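Thiol:disulfide interchange protein DsbC (Haemophilus influenzae, PDB 1T3B) probably forms and rearranges disulfide bonds in periplasmic proteins, passing its own disulfide to substrates and also acting as a disulfide isomerase. Local coordinates at residues Met78-Ala83 / Gly115-Tyr120; Phe93-Cys98 / Asn130-Gln135; Tyr120-Arg125 / Lys168-Leu173; Glu137-Ala142 / Asn156-Val161. One frame throughout, in Å; residues are numbered along the deposited sequence.

Interaction 1 pairs two strands of the central mixed sheet, and interaction 3 takes up the same strand, 116-122, where interaction 1 leaves it; they share Tyr120, with centres about 16 Å apart. Interaction 2 starts from the neighbouring strand 88-94, whose Met94 shares backbone hydrogen bonds with Leu121 and Phe123, and brings the redox-active loop against helix 131-141. Interaction 4 uses the later turns of that helix, about 10 Å from interaction 2 between centres. Along the chain, interaction 1 closes before interaction 3 opens, interaction 4 is nested inside the loop of interaction 3, and interaction 2 crosses 1 and 3. Sheet, active-site loop and helical region are thereby joined within one thioredoxin-like domain.

Interaction 1: residues Met78-Ala83 / Gly115-Tyr120; sequences MIVYPA and GITVRY
Ile79-Tyr81 and Ile116-Tyr120 pair as antiparallel strands, their axes 4.6 Å apart at closest approach and 167° apart in direction; 79-81 is an outermost strand, within this chain, of the central mixed sheet of the thioredoxin fold, and 116-122 is its inner neighbour. Ile79 and Tyr120 form a hydrogen-bonded pair with two unlike bonds. Ile79 N meets Tyr120 O at 3.0 Å in the carbonyl plane, on a lone pair, whereas Tyr120 N reaches Ile79 O at 3.3 Å from above the carbonyl plane. Tyr81 N continues the ladder to Val118 O.

On the face bearing Ile79, Tyr81, Val118 and Tyr120, the two tyrosine rings meet rim to rim, centroids 5.5 Å apart and planes at 78°, with neither ring over the other. Tyr81 OH is hydrogen-bonded with Asn150 OD1 and His105 NE2, which fixes the far end of the ring, and helices 145-153 and 108-113 pack on this face.

On the opposite face, which bears Val80 and Arg119, Val80 CG1, anti to the backbone N (chi1 -163°), rests on Thr117 CG2 at 3.7 Å. Thr117 OG1 is hydrogen-bonded to Glu86 and takes a weak bond from Ala83 N. Arg119 NH2 is hydrogen-bonded to Asn72 OD1 and Thr91 OG1. One face of the Arg119 guanidinium receives Met78 SD, which lies 3.4 Å above its plane, toward the rim, and 3.6 Å from Arg119 NE.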
loop_
_atom_site.group_PDB
_atom_site.type_symbol
_atom_site.label_atom_id
_atom_site.label_comp_id
_atom_site.label_asym_id
_atom_site.label_seq_id
_atom_site.Cartn_x
_atom_site.Cartn_y
_atom_site.Cartn_z
ATOM N N MET A 78 31.141 -5.397 -3.709
ATOM C CA MET A 78 30.891 -6.670 -3.071
ATOM C C MET A 78 32.207 -7.366 -2.803
ATOM O O MET A 78 33.147 -7.229 -3.572
ATOM C CB MET A 78 30.019 -7.534 -3.979
ATOM C CG MET A 78 28.610 -7.002 -4.113
ATOM S SD MET A 78 27.685 -7.780 -5.435
ATOM C CE MET A 78 26.607 -6.466 -5.849
ATOM N N ILE A 79 32.271 -8.097 -1.695
ATOM C CA ILE A 79 33.466 -8.836 -1.340
ATOM C C ILE A 79 33.224 -10.269 -1.800
ATOM O O ILE A 79 32.643 -11.065 -1.085
ATOM C CB ILE A 79 33.711 -8.762 0.167
ATOM C CG1 ILE A 79 33.805 -7.289 0.585
ATOM C CG2 ILE A 79 34.986 -9.517 0.512
ATOM C CD1 ILE A 79 34.365 -7.041 1.971
ATOM N N VAL A 80 33.681 -10.578 -3.011
ATOM C CA VAL A 80 33.470 -11.881 -3.634
ATOM C C VAL A 80 34.390 -13.036 -3.257
ATOM O O VAL A 80 35.575 -12.857 -3.023
ATOM C CB VAL A 80 33.510 -11.745 -5.172
ATOM C CG1 VAL A 80 32.890 -12.958 -5.829
ATOM C CG2 VAL A 80 32.811 -10.483 -5.592
ATOM N N TYR A 81 33.807 -14.228 -3.233
ATOM C CA TYR A 81 34.493 -15.470 -2.930
ATOM C C TYR A 81 34.033 -16.459 -4.008
ATOM O O TYR A 81 33.263 -17.369 -3.719
ATOM C CB TYR A 81 34.065 -15.992 -1.553
ATOM C CG TYR A 81 34.578 -15.189 -0.386
ATOM C CD1 TYR A 81 35.785 -15.503 0.217
ATOM C CD2 TYR A 81 33.865 -14.106 0.105
ATOM C CE1 TYR A 81 36.270 -14.763 1.276
ATOM C CE2 TYR A 81 34.343 -13.359 1.163
ATOM C CZ TYR A 81 35.547 -13.692 1.745
ATOM O OH TYR A 81 36.031 -12.955 2.800
ATOM N N PRO A 82 34.514 -16.303 -5.256
ATOM C CA PRO A 82 34.168 -17.152 -6.406
ATOM C C PRO A 82 34.363 -18.638 -6.152
ATOM O O PRO A 82 35.078 -19.024 -5.233
ATOM C CB PRO A 82 35.100 -16.650 -7.505
ATOM C CG PRO A 82 35.471 -15.255 -7.066
ATOM C CD PRO A 82 35.651 -15.431 -5.594
ATOM N N ALA A 83 33.735 -19.474 -6.971
ATOM C CA ALA A 83 33.872 -20.918 -6.817
ATOM C C ALA A 83 34.559 -21.492 -8.049
ATOM O O ALA A 83 34.388 -20.948 -9.143
ATOM C CB ALA A 83 32.509 -21.557 -6.640
ATOM N N GLY A 115 29.504 -25.075 -6.108
ATOM C CA GLY A 115 29.334 -24.240 -7.281
ATOM C C GLY A 115 28.576 -22.958 -7.005
ATOM O O GLY A 115 27.890 -22.438 -7.888
ATOM N N ILE A 116 28.691 -22.441 -5.785
ATOM C CA ILE A 116 27.995 -21.208 -5.431
ATOM C C ILE A 116 28.967 -20.100 -5.050
ATOM O O ILE A 116 29.706 -20.213 -4.085
ATOM C CB ILE A 116 27.016 -21.422 -4.247
ATOM C CG1 ILE A 116 26.096 -22.611 -4.522
ATOM C CG2 ILE A 116 26.169 -20.172 -4.042
ATOM C CD1 ILE A 116 25.070 -22.867 -3.438
ATOM N N THR A 117 28.952 -19.031 -5.831
ATOM C CA THR A 117 29.795 -17.865 -5.605
ATOM C C THR A 117 29.122 -16.950 -4.584
ATOM O O THR A 117 28.023 -16.445 -4.833
ATOM C CB THR A 117 29.977 -17.066 -6.905
ATOM O OG1 THR A 117 30.901 -17.748 -7.757
ATOM C CG2 THR A 117 30.478 -15.667 -6.614
ATOM N N VAL A 118 29.774 -16.725 -3.447
ATOM C CA VAL A 118 29.204 -15.866 -2.415
ATOM C C VAL A 118 29.707 -14.431 -2.562
ATOM O O VAL A 118 30.899 -14.185 -2.604
ATOM C CB VAL A 118 29.542 -16.405 -1.010
ATOM C CG1 VAL A 118 28.945 -15.507 0.052
ATOM C CG2 VAL A 118 29.007 -17.820 -0.856
ATOM N N ARG A 119 28.783 -13.481 -2.652
ATOM C CA ARG A 119 29.135 -12.074 -2.808
ATOM C C ARG A 119 28.558 -11.271 -1.646
ATOM O O ARG A 119 27.348 -11.185 -1.493
ATOM C CB ARG A 119 28.579 -11.546 -4.133
ATOM C CG ARG A 119 28.622 -12.564 -5.266
ATOM C CD ARG A 119 28.373 -11.921 -6.622
ATOM N NE ARG A 119 27.139 -11.146 -6.636
ATOM C CZ ARG A 119 26.666 -10.500 -7.694
ATOM N NH1 ARG A 119 27.325 -10.531 -8.844
ATOM N NH2 ARG A 119 25.529 -9.824 -7.600
ATOM N N TYR A 120 29.419 -10.682 -0.829
ATOM C CA TYR A 120 28.949 -9.929 0.319
ATOM C C TYR A 120 28.708 -8.450 0.114
ATOM O O TYR A 120 29.485 -7.744 -0.523
ATOM C CB TYR A 120 29.907 -10.048 1.510
ATOM C CG TYR A 120 30.078 -11.416 2.119
ATOM C CD1 TYR A 120 29.007 -12.110 2.683
ATOM C CD2 TYR A 120 31.331 -12.000 2.168
ATOM C CE1 TYR A 120 29.198 -13.358 3.284
ATOM C CE2 TYR A 120 31.524 -13.235 2.760
ATOM C CZ TYR A 120 30.467 -13.906 3.311
ATOM O OH TYR A 120 30.715 -15.133 3.863
#

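Interaction 2: residues Phe93-Cys98 / Asn130-Gln135; sequences FMDITC and NQTAKQ
The turn that leads into the redox-active disulfide, a type I beta turn from Asp95 to Cys98, rests through Ile96 and Thr97 on the first turns of helix 131-141. Thr132 is the main counterpart. Its CG2 meets Thr97 CG2 tip to tip at 3.8 Å, and the same Thr132 CG2 lies 4.0 Å from Ile96 CG1. Ile96 and Thr132 slide past one another in opposite directions, and Ile96 CD1 lies 3.8 Å from Thr132 O and close to Gln135 OE1. All of these are van der Waals contacts, and the area buried is modest, 152 Å².

Polar order lies within the turn. Asp95 OD1 is gripped twice: by Thr97 N at 2.9 Å, almost straight and on the anti side, which makes an Asx turn, and by Thr97 OG1 at 2.8 Å, from above the carboxylate plane. With chi1 at 58°, Thr97 OG1 sits between its own backbone N and carbonyl carbon, while CG2 is left to face the helix. Asp95 OD2 accepts from Arg125 N. The turn delivers Cys98, disulfide-bonded to Cys101, to the N-cap of the following helix, the arrangement of the CxxC active site in the thioredoxin family.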
loop_
_atom_site.group_PDB
_atom_site.type_symbol
_atom_site.label_atom_id
_atom_site.label_comp_id
_atom_site.label_asym_id
_atom_site.label_seq_id
_atom_site.Cartn_x
_atom_site.Cartn_y
_atom_site.Cartn_z
ATOM N N PHE A 93 23.707 -10.441 2.525
ATOM C CA PHE A 93 23.829 -9.235 3.340
ATOM C C PHE A 93 24.346 -9.733 4.669
ATOM O O PHE A 93 23.741 -10.569 5.326
ATOM C CB PHE A 93 22.496 -8.516 3.495
ATOM C CG PHE A 93 22.078 -7.760 2.269
ATOM C CD1 PHE A 93 21.428 -8.405 1.224
ATOM C CD2 PHE A 93 22.360 -6.404 2.144
ATOM C CE1 PHE A 93 21.065 -7.705 0.071
ATOM C CE2 PHE A 93 22.004 -5.702 1.004
ATOM C CZ PHE A 93 21.356 -6.354 -0.035
ATOM N N MET A 94 25.486 -9.214 5.074
ATOM C CA MET A 94 26.101 -9.719 6.269
ATOM C C MET A 94 26.531 -8.662 7.268
ATOM O O MET A 94 26.713 -7.502 6.918
ATOM C CB MET A 94 27.273 -10.579 5.811
ATOM C CG MET A 94 28.179 -11.055 6.879
ATOM S SD MET A 94 29.861 -10.743 6.345
ATOM C CE MET A 94 30.057 -9.071 6.834
ATOM N N ASP A 95 26.659 -9.076 8.524
ATOM C CA ASP A 95 27.081 -8.197 9.605
ATOM C C ASP A 95 28.229 -8.914 10.311
ATOM O O ASP A 95 28.219 -10.133 10.432
ATOM C CB ASP A 95 25.924 -7.947 10.572
ATOM C CG ASP A 95 26.222 -6.838 11.560
ATOM O OD1 ASP A 95 27.275 -6.918 12.236
ATOM O OD2 ASP A 95 25.409 -5.892 11.660
ATOM N N ILE A 96 29.211 -8.164 10.786
ATOM C CA ILE A 96 30.378 -8.770 11.410
ATOM C C ILE A 96 30.190 -9.232 12.835
ATOM O O ILE A 96 31.015 -9.972 13.374
ATOM C CB ILE A 96 31.586 -7.816 11.344
ATOM C CG1 ILE A 96 31.211 -6.459 11.930
ATOM C CG2 ILE A 96 32.026 -7.652 9.915
ATOM C CD1 ILE A 96 32.326 -5.482 11.932
ATOM N N THR A 97 29.099 -8.809 13.444
ATOM C CA THR A 97 28.828 -9.189 14.817
ATOM C C THR A 97 27.675 -10.186 14.858
ATOM O O THR A 97 26.920 -10.219 15.827
ATOM C CB THR A 97 28.432 -7.954 15.635
ATOM O OG1 THR A 97 27.283 -7.331 15.028
ATOM C CG2 THR A 97 29.590 -6.963 15.701
ATOM N N CYS A 98 27.538 -10.997 13.814
ATOM C CA CYS A 98 26.443 -11.952 13.742
ATOM C C CYS A 98 26.925 -13.402 13.630
ATOM O O CYS A 98 27.551 -13.792 12.646
ATOM C CB CYS A 98 25.520 -11.548 12.578
ATOM S SG CYS A 98 24.816 -12.855 11.527
ATOM N N ASN A 130 28.070 3.501 15.112
ATOM C CA ASN A 130 28.848 2.817 16.133
ATOM C C ASN A 130 30.134 2.230 15.592
ATOM O O ASN A 130 30.282 2.041 14.387
ATOM C CB ASN A 130 28.016 1.730 16.820
ATOM C CG ASN A 130 27.479 0.696 15.856
ATOM O OD1 ASN A 130 26.782 1.018 14.889
ATOM N ND2 ASN A 130 27.790 -0.564 16.128
ATOM N N GLN A 131 31.069 1.966 16.500
ATOM C CA GLN A 131 32.370 1.419 16.162
ATOM C C GLN A 131 32.239 0.330 15.095
ATOM O O GLN A 131 33.014 0.269 14.135
ATOM C CB GLN A 131 32.998 0.852 17.429
ATOM C CG GLN A 131 34.503 0.634 17.362
ATOM C CD GLN A 131 35.042 -0.135 18.566
ATOM O OE1 GLN A 131 34.720 -1.315 18.770
ATOM N NE2 GLN A 131 35.863 0.533 19.372
ATOM N N THR A 132 31.232 -0.517 15.272
ATOM C CA THR A 132 30.940 -1.626 14.371
ATOM C C THR A 132 30.573 -1.234 12.937
ATOM O O THR A 132 30.982 -1.885 11.979
ATOM C CB THR A 132 29.811 -2.461 14.957
ATOM O OG1 THR A 132 30.259 -3.047 16.184
ATOM C CG2 THR A 132 29.374 -3.544 13.986
ATOM N N ALA A 133 29.790 -0.180 12.787
ATOM C CA ALA A 133 29.407 0.262 11.459
ATOM C C ALA A 133 30.600 0.932 10.794
ATOM O O ALA A 133 30.720 0.962 9.565
ATOM C CB ALA A 133 28.256 1.233 11.555
ATOM N N LYS A 134 31.490 1.463 11.620
ATOM C CA LYS A 134 32.673 2.159 11.129
ATOM C C LYS A 134 33.748 1.165 10.698
ATOM O O LYS A 134 34.533 1.431 9.784
ATOM C CB LYS A 134 33.225 3.068 12.230
ATOM C CG LYS A 134 32.164 3.881 12.975
ATOM C CD LYS A 134 32.000 5.285 12.438
ATOM N N GLN A 135 33.791 0.023 11.374
ATOM C CA GLN A 135 34.772 -1.003 11.050
ATOM C C GLN A 135 34.440 -1.648 9.715
ATOM O O GLN A 135 35.326 -1.981 8.933
ATOM C CB GLN A 135 34.796 -2.067 12.139
ATOM C CG GLN A 135 34.997 -1.492 13.513
ATOM C CD GLN A 135 34.947 -2.547 14.573
ATOM O OE1 GLN A 135 33.985 -3.297 14.662
ATOM N NE2 GLN A 135 35.987 -2.617 15.387
#

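Interaction 3: residues Tyr120-Arg125 / Lys168-Leu173; sequences YLAFPR and KKHYEL
With CG anti to the backbone N in both Phe123 (chi1 -167°) and Tyr171 (chi1 -174°), the two rings come together as an offset stack, centroids 4.7 Å apart and planes only 13° apart. Phe123 CE1 lies over the rim of the tyrosine ring, and Tyr171 CE1 over the rim of the phenylalanine ring. Pro124 adds its CD, 4.1 Å from Tyr171 CD1.

His170, one residue earlier on the helix, supplies the polar tie. Its ND1 accepts from Ala122 N at 3.2 Å; the N-H points almost straight at the nitrogen but is tilted from the ring plane. This bond calls for a lone pair on ND1, consistent with the proton residing on NE2, which has a weak hydrogen bond to Glu77. Leu121 CD2 sits 3.3 Å above the centre of the imidazole in a CH-pi contact, the two side chains crossing at about a right angle. Trp140 also meets the His170 ring.

Strand 120-122 and helix 168-173 run nearly perpendicular, their axes 7.2 Å apart at closest approach. A helix laid across the exit of a central strand, after a run of inserted helices, fits the thioredoxin fold with helical insertion found in the DsbA/DsbC group.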
loop_
_atom_site.group_PDB
_atom_site.type_symbol
_atom_site.label_atom_id
_atom_site.label_comp_id
_atom_site.label_asym_id
_atom_site.label_seq_id
_atom_site.Cartn_x
_atom_site.Cartn_y
_atom_site.Cartn_z
ATOM N N TYR A 120 29.419 -10.682 -0.829
ATOM C CA TYR A 120 28.949 -9.929 0.319
ATOM C C TYR A 120 28.708 -8.450 0.114
ATOM O O TYR A 120 29.485 -7.744 -0.523
ATOM C CB TYR A 120 29.907 -10.048 1.510
ATOM C CG TYR A 120 30.078 -11.416 2.119
ATOM C CD1 TYR A 120 29.007 -12.110 2.683
ATOM C CD2 TYR A 120 31.331 -12.000 2.168
ATOM C CE1 TYR A 120 29.198 -13.358 3.284
ATOM C CE2 TYR A 120 31.524 -13.235 2.760
ATOM C CZ TYR A 120 30.467 -13.906 3.311
ATOM O OH TYR A 120 30.715 -15.133 3.863
ATOM N N LEU A 121 27.611 -8.011 0.714
ATOM C CA LEU A 121 27.182 -6.632 0.749
ATOM C C LEU A 121 27.113 -6.420 2.252
ATOM O O LEU A 121 26.919 -7.370 2.999
ATOM C CB LEU A 121 25.799 -6.482 0.128
ATOM C CG LEU A 121 25.812 -6.369 -1.388
ATOM C CD1 LEU A 121 24.423 -6.299 -1.923
ATOM C CD2 LEU A 121 26.573 -5.119 -1.766
ATOM N N ALA A 122 27.274 -5.189 2.706
ATOM C CA ALA A 122 27.235 -4.946 4.132
ATOM C C ALA A 122 25.839 -4.620 4.623
ATOM O O ALA A 122 25.024 -4.028 3.914
ATOM C CB ALA A 122 28.183 -3.815 4.505
ATOM N N PHE A 123 25.569 -5.011 5.856
ATOM C CA PHE A 123 24.294 -4.711 6.441
ATOM C C PHE A 123 24.452 -4.474 7.927
ATOM O O PHE A 123 24.143 -5.349 8.731
ATOM C CB PHE A 123 23.296 -5.842 6.208
ATOM C CG PHE A 123 21.880 -5.453 6.516
ATOM C CD1 PHE A 123 21.122 -4.738 5.591
ATOM C CD2 PHE A 123 21.326 -5.729 7.762
ATOM C CE1 PHE A 123 19.843 -4.307 5.901
ATOM C CE2 PHE A 123 20.044 -5.298 8.082
ATOM C CZ PHE A 123 19.306 -4.585 7.149
ATOM N N PRO A 124 24.981 -3.302 8.314
ATOM C CA PRO A 124 25.144 -3.018 9.746
ATOM C C PRO A 124 23.787 -2.765 10.416
ATOM O O PRO A 124 23.185 -1.692 10.289
ATOM C CB PRO A 124 26.077 -1.803 9.764
ATOM C CG PRO A 124 25.888 -1.181 8.432
ATOM C CD PRO A 124 25.760 -2.354 7.503
ATOM N N ARG A 125 23.320 -3.785 11.128
ATOM C CA ARG A 125 22.030 -3.771 11.811
ATOM C C ARG A 125 21.819 -2.645 12.821
ATOM O O ARG A 125 20.833 -1.916 12.731
ATOM C CB ARG A 125 21.800 -5.132 12.478
ATOM C CG ARG A 125 21.682 -6.274 11.484
ATOM C CD ARG A 125 21.675 -7.626 12.173
ATOM N NE ARG A 125 22.851 -7.834 13.010
ATOM C CZ ARG A 125 23.116 -8.964 13.655
ATOM N NH1 ARG A 125 22.287 -9.989 13.552
ATOM N NH2 ARG A 125 24.203 -9.064 14.409
ATOM N N LYS A 168 26.420 2.201 4.065
ATOM C CA LYS A 168 25.127 2.855 4.154
ATOM C C LYS A 168 24.335 2.564 2.889
ATOM O O LYS A 168 23.166 2.183 2.955
ATOM C CB LYS A 168 25.322 4.357 4.332
ATOM C CG LYS A 168 24.074 5.133 4.707
ATOM C CD LYS A 168 24.431 6.574 5.085
ATOM C CE LYS A 168 23.190 7.424 5.224
ATOM N NZ LYS A 168 22.358 7.387 3.980
ATOM N N LYS A 169 24.973 2.720 1.736
ATOM C CA LYS A 169 24.288 2.452 0.480
ATOM C C LYS A 169 23.856 0.988 0.424
ATOM O O LYS A 169 22.783 0.671 -0.072
ATOM C CB LYS A 169 25.189 2.798 -0.710
ATOM C CG LYS A 169 24.555 2.525 -2.071
ATOM C CD LYS A 169 25.359 3.157 -3.194
ATOM C CE LYS A 169 26.763 2.572 -3.303
ATOM N NZ LYS A 169 27.590 3.317 -4.303
ATOM N N HIS A 170 24.689 0.097 0.949
ATOM C CA HIS A 170 24.361 -1.327 0.966
ATOM C C HIS A 170 23.212 -1.583 1.926
ATOM O O HIS A 170 22.351 -2.420 1.683
ATOM C CB HIS A 170 25.573 -2.153 1.406
ATOM C CG HIS A 170 26.674 -2.196 0.395
ATOM N ND1 HIS A 170 27.887 -2.803 0.641
ATOM C CD2 HIS A 170 26.738 -1.728 -0.873
ATOM C CE1 HIS A 170 28.648 -2.708 -0.433
ATOM N NE2 HIS A 170 27.975 -2.060 -1.368
ATOM N N TYR A 171 23.214 -0.855 3.028
ATOM C CA TYR A 171 22.179 -0.987 4.033
ATOM C C TYR A 171 20.812 -0.630 3.456
ATOM O O TYR A 171 19.883 -1.427 3.460
ATOM C CB TYR A 171 22.495 -0.057 5.183
ATOM C CG TYR A 171 21.558 -0.212 6.333
ATOM C CD1 TYR A 171 21.831 -1.111 7.353
ATOM C CD2 TYR A 171 20.393 0.545 6.409
ATOM C CE1 TYR A 171 20.966 -1.250 8.429
ATOM C CE2 TYR A 171 19.522 0.416 7.475
ATOM C CZ TYR A 171 19.811 -0.483 8.484
ATOM O OH TYR A 171 18.951 -0.617 9.547
ATOM N N GLU A 172 20.704 0.591 2.963
ATOM C CA GLU A 172 19.473 1.076 2.379
ATOM C C GLU A 172 18.940 0.165 1.281
ATOM O O GLU A 172 17.734 -0.006 1.161
ATOM C CB GLU A 172 19.701 2.495 1.868
ATOM C CG GLU A 172 20.256 3.409 2.952
ATOM C CD GLU A 172 20.630 4.772 2.432
ATOM O OE1 GLU A 172 21.201 4.846 1.323
ATOM O OE2 GLU A 172 20.372 5.772 3.136
ATOM N N LEU A 173 19.821 -0.425 0.480
ATOM C CA LEU A 173 19.383 -1.335 -0.584
ATOM C C LEU A 173 18.831 -2.609 0.018
ATOM O O LEU A 173 17.976 -3.264 -0.573
ATOM C CB LEU A 173 20.539 -1.704 -1.525
ATOM C CG LEU A 173 20.319 -2.918 -2.449
ATOM C CD1 LEU A 173 19.330 -2.561 -3.544
ATOM C CD2 LEU A 173 21.634 -3.366 -3.069
#

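Interaction 4: residues Glu137-Ala142 / Asn156-Val161; sequences EAIWTA and NLPKEV
Ala138, Pro158 and Ile139 account for most of the surface buried here, where the loop 156-161 lies against helix 131-141. Ala138 and Pro158 each direct their CB at the opposing segment, and the alanine methyl meets the ring through Pro158 CG at 4.0 Å. The backbones draw nearest three residues beyond the proline, with Ala138 CA 5.4 Å from Val161 CA. Ile139 meets the neighbouring ring atom: its CG1 is 4.2 Å from Pro158 CD. The remainder of Ile139 turns to Ala148, Leu149 and Ala152 of helix 145-153, so this residue joins the loop and two helices.

Glu160 folds back over the alanine. Its CG lies between the backbone N and the carbonyl carbon (chi1 47°), and a further bend at chi2 goes with OE1 lying 3.6 Å from Ala138 CB. The other oxygen, OE2, forms a long, weak ion pair with Lys162 NZ. Nearby, Glu137 OE2 accepts a hydrogen bond from Ile166 N at the start of helix 166-177. With 170 Å² buried and the closest approaches between carbons at ordinary van der Waals range, the attachment depends on shape and apolar burial, and so probably sets little directional constraint on the loop.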
loop_
_atom_site.group_PDB
_atom_site.type_symbol
_atom_site.label_atom_id
_atom_site.label_comp_id
_atom_site.label_asym_id
_atom_site.label_seq_id
_atom_site.Cartn_x
_atom_site.Cartn_y
_atom_site.Cartn_z
ATOM N N GLU A 137 32.927 -0.208 7.258
ATOM C CA GLU A 137 33.186 0.725 6.173
ATOM C C GLU A 137 34.652 0.521 5.821
ATOM O O GLU A 137 35.023 0.393 4.658
ATOM C CB GLU A 137 32.952 2.157 6.636
ATOM C CG GLU A 137 31.959 2.916 5.794
ATOM C CD GLU A 137 32.453 3.169 4.393
ATOM O OE1 GLU A 137 33.609 3.606 4.261
ATOM O OE2 GLU A 137 31.689 2.954 3.427
ATOM N N ALA A 138 35.477 0.467 6.856
ATOM C CA ALA A 138 36.895 0.268 6.677
ATOM C C ALA A 138 37.112 -1.005 5.884
ATOM O O ALA A 138 37.822 -1.004 4.883
ATOM C CB ALA A 138 37.579 0.165 8.022
ATOM N N ILE A 139 36.490 -2.091 6.323
ATOM C CA ILE A 139 36.649 -3.372 5.655
ATOM C C ILE A 139 36.224 -3.385 4.201
ATOM O O ILE A 139 36.928 -3.921 3.361
ATOM C CB ILE A 139 35.858 -4.487 6.374
ATOM C CG1 ILE A 139 36.405 -4.696 7.779
ATOM C CG2 ILE A 139 35.956 -5.776 5.598
ATOM C CD1 ILE A 139 35.559 -5.628 8.617
ATOM N N TRP A 140 35.071 -2.798 3.909
ATOM C CA TRP A 140 34.532 -2.790 2.557
ATOM C C TRP A 140 35.258 -1.906 1.556
ATOM O O TRP A 140 35.126 -2.097 0.343
ATOM C CB TRP A 140 33.048 -2.414 2.604
ATOM C CG TRP A 140 32.137 -3.579 2.381
ATOM C CD1 TRP A 140 31.558 -3.961 1.197
ATOM C CD2 TRP A 140 31.779 -4.572 3.341
ATOM N NE1 TRP A 140 30.870 -5.137 1.367
ATOM C CE2 TRP A 140 30.991 -5.533 2.674
ATOM C CE3 TRP A 140 32.053 -4.745 4.697
ATOM C CZ2 TRP A 140 30.477 -6.650 3.321
ATOM C CZ3 TRP A 140 31.549 -5.841 5.339
ATOM C CH2 TRP A 140 30.769 -6.787 4.653
ATOM N N THR A 141 36.026 -0.943 2.067
ATOM C CA THR A 141 36.777 -0.002 1.230
ATOM C C THR A 141 38.290 -0.189 1.311
ATOM O O THR A 141 39.049 0.554 0.686
ATOM C CB THR A 141 36.468 1.453 1.617
ATOM O OG1 THR A 141 36.758 1.642 3.005
ATOM C CG2 THR A 141 35.010 1.784 1.352
ATOM N N ALA A 142 38.720 -1.186 2.080
ATOM C CA ALA A 142 40.135 -1.484 2.269
ATOM C C ALA A 142 40.868 -1.716 0.944
ATOM O O ALA A 142 40.262 -1.602 -0.115
ATOM C CB ALA A 142 40.268 -2.696 3.163
ATOM N N ASN A 156 40.098 -10.109 14.262
ATOM C CA ASN A 156 40.981 -8.958 14.098
ATOM C C ASN A 156 40.280 -7.783 13.434
ATOM O O ASN A 156 40.334 -7.640 12.221
ATOM C CB ASN A 156 42.191 -9.329 13.243
ATOM C CG ASN A 156 42.936 -10.537 13.770
ATOM O OD1 ASN A 156 43.101 -10.699 14.975
ATOM N ND2 ASN A 156 43.418 -11.383 12.861
ATOM N N LEU A 157 39.621 -6.936 14.210
ATOM C CA LEU A 157 38.946 -5.795 13.613
ATOM C C LEU A 157 39.952 -4.701 13.314
ATOM O O LEU A 157 41.002 -4.641 13.936
ATOM C CB LEU A 157 37.865 -5.269 14.547
ATOM C CG LEU A 157 36.681 -6.229 14.624
ATOM C CD1 LEU A 157 35.714 -5.766 15.692
ATOM C CD2 LEU A 157 35.983 -6.282 13.276
ATOM N N PRO A 158 39.663 -3.835 12.333
ATOM C CA PRO A 158 40.594 -2.754 12.007
ATOM C C PRO A 158 40.672 -1.748 13.141
ATOM O O PRO A 158 39.646 -1.385 13.719
ATOM C CB PRO A 158 40.002 -2.157 10.730
ATOM C CG PRO A 158 38.558 -2.486 10.831
ATOM C CD PRO A 158 38.580 -3.896 11.341
ATOM N N LYS A 159 41.886 -1.314 13.465
ATOM C CA LYS A 159 42.097 -0.351 14.532
ATOM C C LYS A 159 41.548 1.004 14.112
ATOM O O LYS A 159 40.729 1.596 14.814
ATOM C CB LYS A 159 43.581 -0.236 14.851
ATOM N N GLU A 160 42.001 1.503 12.969
ATOM C CA GLU A 160 41.514 2.788 12.493
ATOM C C GLU A 160 40.059 2.586 12.093
ATOM O O GLU A 160 39.474 1.561 12.435
ATOM C CB GLU A 160 42.374 3.279 11.321
ATOM C CG GLU A 160 42.654 2.250 10.244
ATOM C CD GLU A 160 41.442 1.944 9.379
ATOM O OE1 GLU A 160 40.455 1.384 9.905
ATOM O OE2 GLU A 160 41.476 2.262 8.167
ATOM N N VAL A 161 39.462 3.526 11.369
ATOM C CA VAL A 161 38.067 3.351 10.999
ATOM C C VAL A 161 37.575 4.494 10.148
ATOM O O VAL A 161 38.037 5.621 10.298
ATOM C CB VAL A 161 37.181 3.244 12.265
ATOM C CG1 VAL A 161 36.038 4.244 12.207
ATOM C CG2 VAL A 161 36.656 1.836 12.408
#